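Local coordinates for protein putative NAD dependent dehydrogenase (Micromonospora echinospora, PDB 6NOR) that probably acts as an NAD-dependent oxidoreductase in the biosynthesis of the antibiotic gentamicin, binding NAD in a Rossmann-fold domain, at residues D275-N287 with Q298-S311. Numbering follows the deposited sequence.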
loop_
_atom_site.group_PDB
_atom_site.type_symbol
_atom_site.label_atom_id
_atom_site.label_comp_id
_atom_site.label_asym_id
_atom_site.label_seq_id
_atom_site.Cartn_x
_atom_site.Cartn_y
_atom_site.Cartn_z
ATOM N N ASP A 275 -2.281 9.719 -5.368
ATOM C CA ASP A 275 -3.533 9.310 -4.782
ATOM C C ASP A 275 -3.883 10.267 -3.656
ATOM O O ASP A 275 -3.179 10.336 -2.649
ATOM C CB ASP A 275 -3.402 7.869 -4.274
ATOM C CG ASP A 275 -4.707 7.268 -3.840
ATOM O OD1 ASP A 275 -5.575 8.001 -3.319
ATOM O OD2 ASP A 275 -4.855 6.036 -3.996
ATOM N N LEU A 276 -4.969 11.004 -3.819
ATOM C CA LEU A 276 -5.329 12.030 -2.845
ATOM C C LEU A 276 -5.868 11.453 -1.539
ATOM O O LEU A 276 -5.259 11.624 -0.488
ATOM C CB LEU A 276 -6.354 12.987 -3.438
ATOM C CG LEU A 276 -6.697 14.205 -2.592
ATOM C CD1 LEU A 276 -5.445 15.005 -2.293
ATOM C CD2 LEU A 276 -7.741 15.082 -3.270
ATOM N N TRP A 277 -7.012 10.785 -1.613
ATOM C CA TRP A 277 -7.714 10.303 -0.422
ATOM C C TRP A 277 -7.172 8.990 0.153
ATOM O O TRP A 277 -7.248 8.794 1.359
ATOM C CB TRP A 277 -9.202 10.149 -0.725
ATOM C CG TRP A 277 -9.792 11.438 -1.189
ATOM C CD1 TRP A 277 -10.255 11.736 -2.432
ATOM C CD2 TRP A 277 -9.909 12.629 -0.421
ATOM N NE1 TRP A 277 -10.675 13.041 -2.487
ATOM C CE2 TRP A 277 -10.471 13.613 -1.259
ATOM C CE3 TRP A 277 -9.603 12.962 0.903
ATOM C CZ2 TRP A 277 -10.750 14.902 -0.810
ATOM C CZ3 TRP A 277 -9.876 14.248 1.342
ATOM C CH2 TRP A 277 -10.444 15.199 0.485
ATOM N N GLN A 278 -6.613 8.113 -0.690
ATOM C CA GLN A 278 -6.023 6.858 -0.203
ATOM C C GLN A 278 -4.501 6.965 -0.095
ATOM O O GLN A 278 -3.831 5.978 0.139
ATOM C CB GLN A 278 -6.382 5.663 -1.105
ATOM C CG GLN A 278 -7.831 5.211 -1.030
ATOM C CD GLN A 278 -8.802 6.208 -1.660
ATOM O OE1 GLN A 278 -8.680 6.562 -2.836
ATOM N NE2 GLN A 278 -9.761 6.671 -0.874
ATOM N N GLY A 279 -3.958 8.164 -0.270
ATOM C CA GLY A 279 -2.525 8.354 -0.151
ATOM C C GLY A 279 -2.134 9.327 0.946
ATOM O O GLY A 279 -1.132 10.023 0.849
ATOM N N MET A 280 -2.915 9.375 2.012
ATOM C CA MET A 280 -2.620 10.323 3.057
ATOM C C MET A 280 -1.741 9.754 4.160
ATOM O O MET A 280 -1.283 10.497 5.010
ATOM C CB MET A 280 -3.915 10.888 3.618
ATOM C CG MET A 280 -4.072 12.288 3.105
ATOM S SD MET A 280 -5.579 13.143 3.375
ATOM C CE MET A 280 -5.534 14.266 2.002
ATOM N N GLY A 281 -1.480 8.450 4.120
ATOM C CA GLY A 281 -0.503 7.831 4.995
ATOM C C GLY A 281 -0.964 7.611 6.425
ATOM O O GLY A 281 -0.154 7.365 7.301
ATOM N N VAL A 282 -2.263 7.714 6.672
ATOM C CA VAL A 282 -2.805 7.416 7.995
ATOM C C VAL A 282 -3.762 6.238 7.908
ATOM O O VAL A 282 -4.621 6.199 7.038
ATOM C CB VAL A 282 -3.540 8.633 8.598
ATOM C CG1 VAL A 282 -4.118 8.314 9.964
ATOM C CG2 VAL A 282 -2.614 9.799 8.682
ATOM N N GLU A 283 -3.612 5.270 8.795
ATOM C CA GLU A 283 -4.534 4.136 8.835
ATOM C C GLU A 283 -5.096 3.910 10.238
ATOM O O GLU A 283 -4.433 4.146 11.243
ATOM C CB GLU A 283 -3.847 2.876 8.338
ATOM C CG GLU A 283 -4.754 1.966 7.580
ATOM C CD GLU A 283 -4.036 0.748 7.044
ATOM O OE1 GLU A 283 -2.796 0.689 7.168
ATOM O OE2 GLU A 283 -4.716 -0.144 6.491
ATOM N N ALA A 284 -6.344 3.472 10.307
ATOM C CA ALA A 284 -6.939 3.222 11.599
ATOM C C ALA A 284 -7.897 2.051 11.554
ATOM O O ALA A 284 -8.445 1.725 10.518
ATOM C CB ALA A 284 -7.635 4.445 12.096
ATOM N N TYR A 285 -8.080 1.407 12.695
ATOM C CA TYR A 285 -9.100 0.398 12.821
ATOM C C TYR A 285 -9.783 0.597 14.143
ATOM O O TYR A 285 -9.136 0.921 15.118
ATOM C CB TYR A 285 -8.523 -1.030 12.721
ATOM C CG TYR A 285 -9.591 -2.066 12.974
ATOM C CD1 TYR A 285 -9.874 -2.504 14.271
ATOM C CD2 TYR A 285 -10.369 -2.550 11.935
ATOM C CE1 TYR A 285 -10.880 -3.410 14.515
ATOM C CE2 TYR A 285 -11.373 -3.469 12.165
ATOM C CZ TYR A 285 -11.627 -3.894 13.464
ATOM O OH TYR A 285 -12.636 -4.789 13.721
ATOM N N THR A 286 -11.093 0.398 14.185
ATOM C CA THR A 286 -11.761 0.263 15.471
ATOM C C THR A 286 -12.901 -0.757 15.448
ATOM O O THR A 286 -13.553 -0.955 14.427
ATOM C CB THR A 286 -12.315 1.607 15.966
ATOM O OG1 THR A 286 -12.853 1.436 17.278
ATOM C CG2 THR A 286 -13.389 2.135 15.042
ATOM N N ASN A 287 -13.113 -1.406 16.586
ATOM C CA ASN A 287 -14.274 -2.265 16.811
ATOM C C ASN A 287 -15.570 -1.476 17.053
ATOM O O ASN A 287 -16.652 -2.022 16.921
ATOM C CB ASN A 287 -14.024 -3.200 18.002
ATOM C CG ASN A 287 -13.155 -4.403 17.631
ATOM O OD1 ASN A 287 -13.142 -4.848 16.484
ATOM N ND2 ASN A 287 -12.428 -4.922 18.599
ATOM N N GLN A 298 -16.177 3.057 10.927
ATOM C CA GLN A 298 -16.001 1.821 11.687
ATOM C C GLN A 298 -15.187 0.856 10.868
ATOM O O GLN A 298 -15.206 0.921 9.647
ATOM C CB GLN A 298 -17.328 1.168 12.035
ATOM C CG GLN A 298 -18.405 2.103 12.486
ATOM C CD GLN A 298 -19.699 1.363 12.706
ATOM O OE1 GLN A 298 -19.758 0.421 13.500
ATOM N NE2 GLN A 298 -20.733 1.749 11.973
ATOM N N GLY A 299 -14.490 -0.051 11.535
ATOM C CA GLY A 299 -13.640 -0.999 10.837
ATOM C C GLY A 299 -12.325 -0.366 10.403
ATOM O O GLY A 299 -11.805 0.484 11.094
ATOM N N TRP A 300 -11.793 -0.801 9.269
ATOM C CA TRP A 300 -10.570 -0.237 8.723
ATOM C C TRP A 300 -10.844 1.065 7.978
ATOM O O TRP A 300 -11.674 1.105 7.077
ATOM C CB TRP A 300 -9.873 -1.245 7.796
ATOM C CG TRP A 300 -9.115 -2.276 8.583
ATOM C CD1 TRP A 300 -9.537 -3.527 8.914
ATOM C CD2 TRP A 300 -7.823 -2.121 9.174
ATOM N NE1 TRP A 300 -8.580 -4.173 9.662
ATOM C CE2 TRP A 300 -7.518 -3.329 9.840
ATOM C CE3 TRP A 300 -6.893 -1.081 9.204
ATOM C CZ2 TRP A 300 -6.323 -3.524 10.531
ATOM C CZ3 TRP A 300 -5.700 -1.279 9.888
ATOM C CH2 TRP A 300 -5.427 -2.495 10.539
ATOM N N LEU A 301 -10.163 2.129 8.386
ATOM C CA LEU A 301 -10.313 3.443 7.765
ATOM C C LEU A 301 -8.992 3.947 7.235
ATOM O O LEU A 301 -7.932 3.509 7.684
ATOM C CB LEU A 301 -10.856 4.454 8.762
ATOM C CG LEU A 301 -11.881 3.889 9.727
ATOM C CD1 LEU A 301 -12.066 4.831 10.883
ATOM C CD2 LEU A 301 -13.170 3.690 8.955
ATOM N N ARG A 302 -9.064 4.864 6.278
ATOM C CA ARG A 302 -7.912 5.665 5.910
ATOM C C ARG A 302 -8.248 7.147 6.080
ATOM O O ARG A 302 -8.536 7.825 5.110
ATOM C CB ARG A 302 -7.472 5.378 4.475
ATOM C CG ARG A 302 -6.849 4.018 4.249
ATOM C CD ARG A 302 -6.449 3.850 2.794
ATOM N NE ARG A 302 -6.986 2.629 2.191
ATOM C CZ ARG A 302 -8.263 2.452 1.847
ATOM N NH1 ARG A 302 -8.645 1.308 1.300
ATOM N NH2 ARG A 302 -9.161 3.414 2.057
ATOM N N PRO A 303 -8.211 7.651 7.324
ATOM C CA PRO A 303 -8.672 9.008 7.656
ATOM C C PRO A 303 -7.915 10.107 6.935
ATOM O O PRO A 303 -6.721 9.985 6.705
ATOM C CB PRO A 303 -8.417 9.114 9.161
ATOM C CG PRO A 303 -8.270 7.686 9.624
ATOM C CD PRO A 303 -7.618 6.979 8.487
ATOM N N GLU A 304 -8.612 11.182 6.585
ATOM C CA GLU A 304 -7.964 12.318 5.977
ATOM C C GLU A 304 -7.350 13.184 7.056
ATOM O O GLU A 304 -7.771 13.141 8.219
ATOM C CB GLU A 304 -8.960 13.133 5.139
ATOM C CG GLU A 304 -10.269 13.491 5.856
ATOM C CD GLU A 304 -10.145 14.650 6.858
ATOM O OE1 GLU A 304 -9.203 15.467 6.734
ATOM O OE2 GLU A 304 -10.990 14.738 7.779
ATOM N N TRP A 305 -6.344 13.954 6.667
ATOM C CA TRP A 305 -5.881 15.092 7.462
ATOM C C TRP A 305 -5.872 16.318 6.554
ATOM O O TRP A 305 -5.653 16.191 5.361
ATOM C CB TRP A 305 -4.491 14.836 8.071
ATOM C CG TRP A 305 -3.446 14.441 7.068
ATOM C CD1 TRP A 305 -3.228 13.187 6.565
ATOM C CD2 TRP A 305 -2.451 15.287 6.474
ATOM N NE1 TRP A 305 -2.180 13.213 5.669
ATOM C CE2 TRP A 305 -1.692 14.491 5.598
ATOM C CE3 TRP A 305 -2.143 16.649 6.593
ATOM C CZ2 TRP A 305 -0.644 15.007 4.842
ATOM C CZ3 TRP A 305 -1.112 17.166 5.834
ATOM C CH2 TRP A 305 -0.374 16.347 4.971
ATOM N N GLU A 306 -6.127 17.489 7.133
ATOM C CA GLU A 306 -6.187 18.765 6.424
ATOM C C GLU A 306 -6.864 18.688 5.061
ATOM O O GLU A 306 -6.279 19.065 4.046
ATOM C CB GLU A 306 -4.777 19.346 6.272
ATOM C CG GLU A 306 -4.210 19.921 7.556
ATOM C CD GLU A 306 -2.925 20.725 7.365
ATOM O OE1 GLU A 306 -2.223 20.552 6.347
ATOM O OE2 GLU A 306 -2.606 21.539 8.256
ATOM N N TRP A 307 -8.109 18.228 5.035
ATOM C CA TRP A 307 -8.748 17.933 3.764
ATOM C C TRP A 307 -8.929 19.181 2.895
ATOM O O TRP A 307 -8.841 19.104 1.678
ATOM C CB TRP A 307 -10.083 17.201 3.990
ATOM C CG TRP A 307 -11.225 18.007 4.503
ATOM C CD1 TRP A 307 -11.601 18.175 5.808
ATOM C CD2 TRP A 307 -12.181 18.726 3.717
ATOM N NE1 TRP A 307 -12.719 18.975 5.879
ATOM C CE2 TRP A 307 -13.096 19.320 4.609
ATOM C CE3 TRP A 307 -12.345 18.925 2.346
ATOM C CZ2 TRP A 307 -14.156 20.110 4.176
ATOM C CZ3 TRP A 307 -13.397 19.706 1.914
ATOM C CH2 TRP A 307 -14.285 20.300 2.827
ATOM N N ILE A 308 -9.130 20.338 3.516
ATOM C CA ILE A 308 -9.326 21.564 2.762
ATOM C C ILE A 308 -8.048 22.028 2.086
ATOM O O ILE A 308 -8.033 22.276 0.891
ATOM C CB ILE A 308 -9.855 22.681 3.649
ATOM C CG1 ILE A 308 -11.231 22.305 4.204
ATOM C CG2 ILE A 308 -9.945 23.959 2.864
ATOM C CD1 ILE A 308 -11.892 23.411 5.045
ATOM N N ARG A 309 -6.975 22.144 2.849
ATOM C CA ARG A 309 -5.689 22.478 2.267
ATOM C C ARG A 309 -5.203 21.427 1.268
ATOM O O ARG A 309 -4.688 21.746 0.207
ATOM C CB ARG A 309 -4.650 22.658 3.362
ATOM C CG ARG A 309 -3.349 23.236 2.873
ATOM C CD ARG A 309 -2.341 23.361 4.019
ATOM N NE ARG A 309 -1.224 24.178 3.578
ATOM C CZ ARG A 309 -0.224 23.737 2.824
ATOM N NH1 ARG A 309 -0.176 22.470 2.448
ATOM N NH2 ARG A 309 0.736 24.566 2.450
ATOM N N ASN A 310 -5.370 20.161 1.606
ATOM C CA ASN A 310 -4.868 19.116 0.745
ATOM C C ASN A 310 -5.671 18.955 -0.541
ATOM O O ASN A 310 -5.154 18.436 -1.511
ATOM C CB ASN A 310 -4.799 17.805 1.507
ATOM C CG ASN A 310 -3.530 17.684 2.307
ATOM O OD1 ASN A 310 -2.520 18.235 1.926
ATOM N ND2 ASN A 310 -3.569 16.954 3.408
ATOM N N SER A 311 -6.912 19.439 -0.568
ATOM C CA SER A 311 -7.693 19.433 -1.809
ATOM C C SER A 311 -7.375 20.620 -2.701
ATOM O O SER A 311 -7.878 20.700 -3.813
ATOM C CB SER A 311 -9.200 19.439 -1.530
ATOM O OG SER A 311 -9.640 18.251 -0.898
HETATM O O HOH W 1 -4.997 8.113 5.480
#
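The indole of Trp-300 is covered on one face by Tyr-285, whose CB stands 3.7 Å from the centroid of the six-membered ring in a CH-pi contact. With CG anti to the backbone N (chi1 175°), the phenol ring presents its edge to that face in an edge-to-face pair, the planes inclined at 50°, and its hydroxyl bonds to Asn-287 OD1. With an alanine here instead of Trp-300, the CB and ring edge of Tyr-285 would probably lose the face they rest on, Gly-257 O of the third subunit its N-H donor, and Arg-302 of that subunit its cation-pi partner. Over one face of the Arg-302 guanidinium lies Gln-278 CG, 3.8 Å from NH2. At the other end, Met-280 SD lies over one face of Trp-305, 4.3 Å from the five-membered ring centroid, a Met-aromatic contact. The edge of the same indole is pinned by NE1, which reaches a lone pair of Met-280 O in the carbonyl plane at 2.9 Å. Asn-310 ND2 also sits above the rim of Trp-305 and donates to the backbone carbonyl, Trp-305 O. The Trp-277 ring has Leu-276 CD2 over one face and Trp-307 CB at its edge, 4.0 Å from CZ3. Between these aromatic ends, Leu-301 N donates to Ala-284 O almost straight (2.8 Å, 176°), and Ala-284 N returns a bond to Leu-301 O; Thr-286 and Gly-299 form the next hydrogen-bonded pair. Glu-283 forms a salt bridge with Arg-302 of the third subunit. The ladder of 284-286 with 299-301 forms a short antiparallel arm on a loop and helical base bordering the NAD site, and strand 282-286 carries the sheet into the second subunit, consistent with domain swapping in this GFO/IDH/MocA-type enzyme.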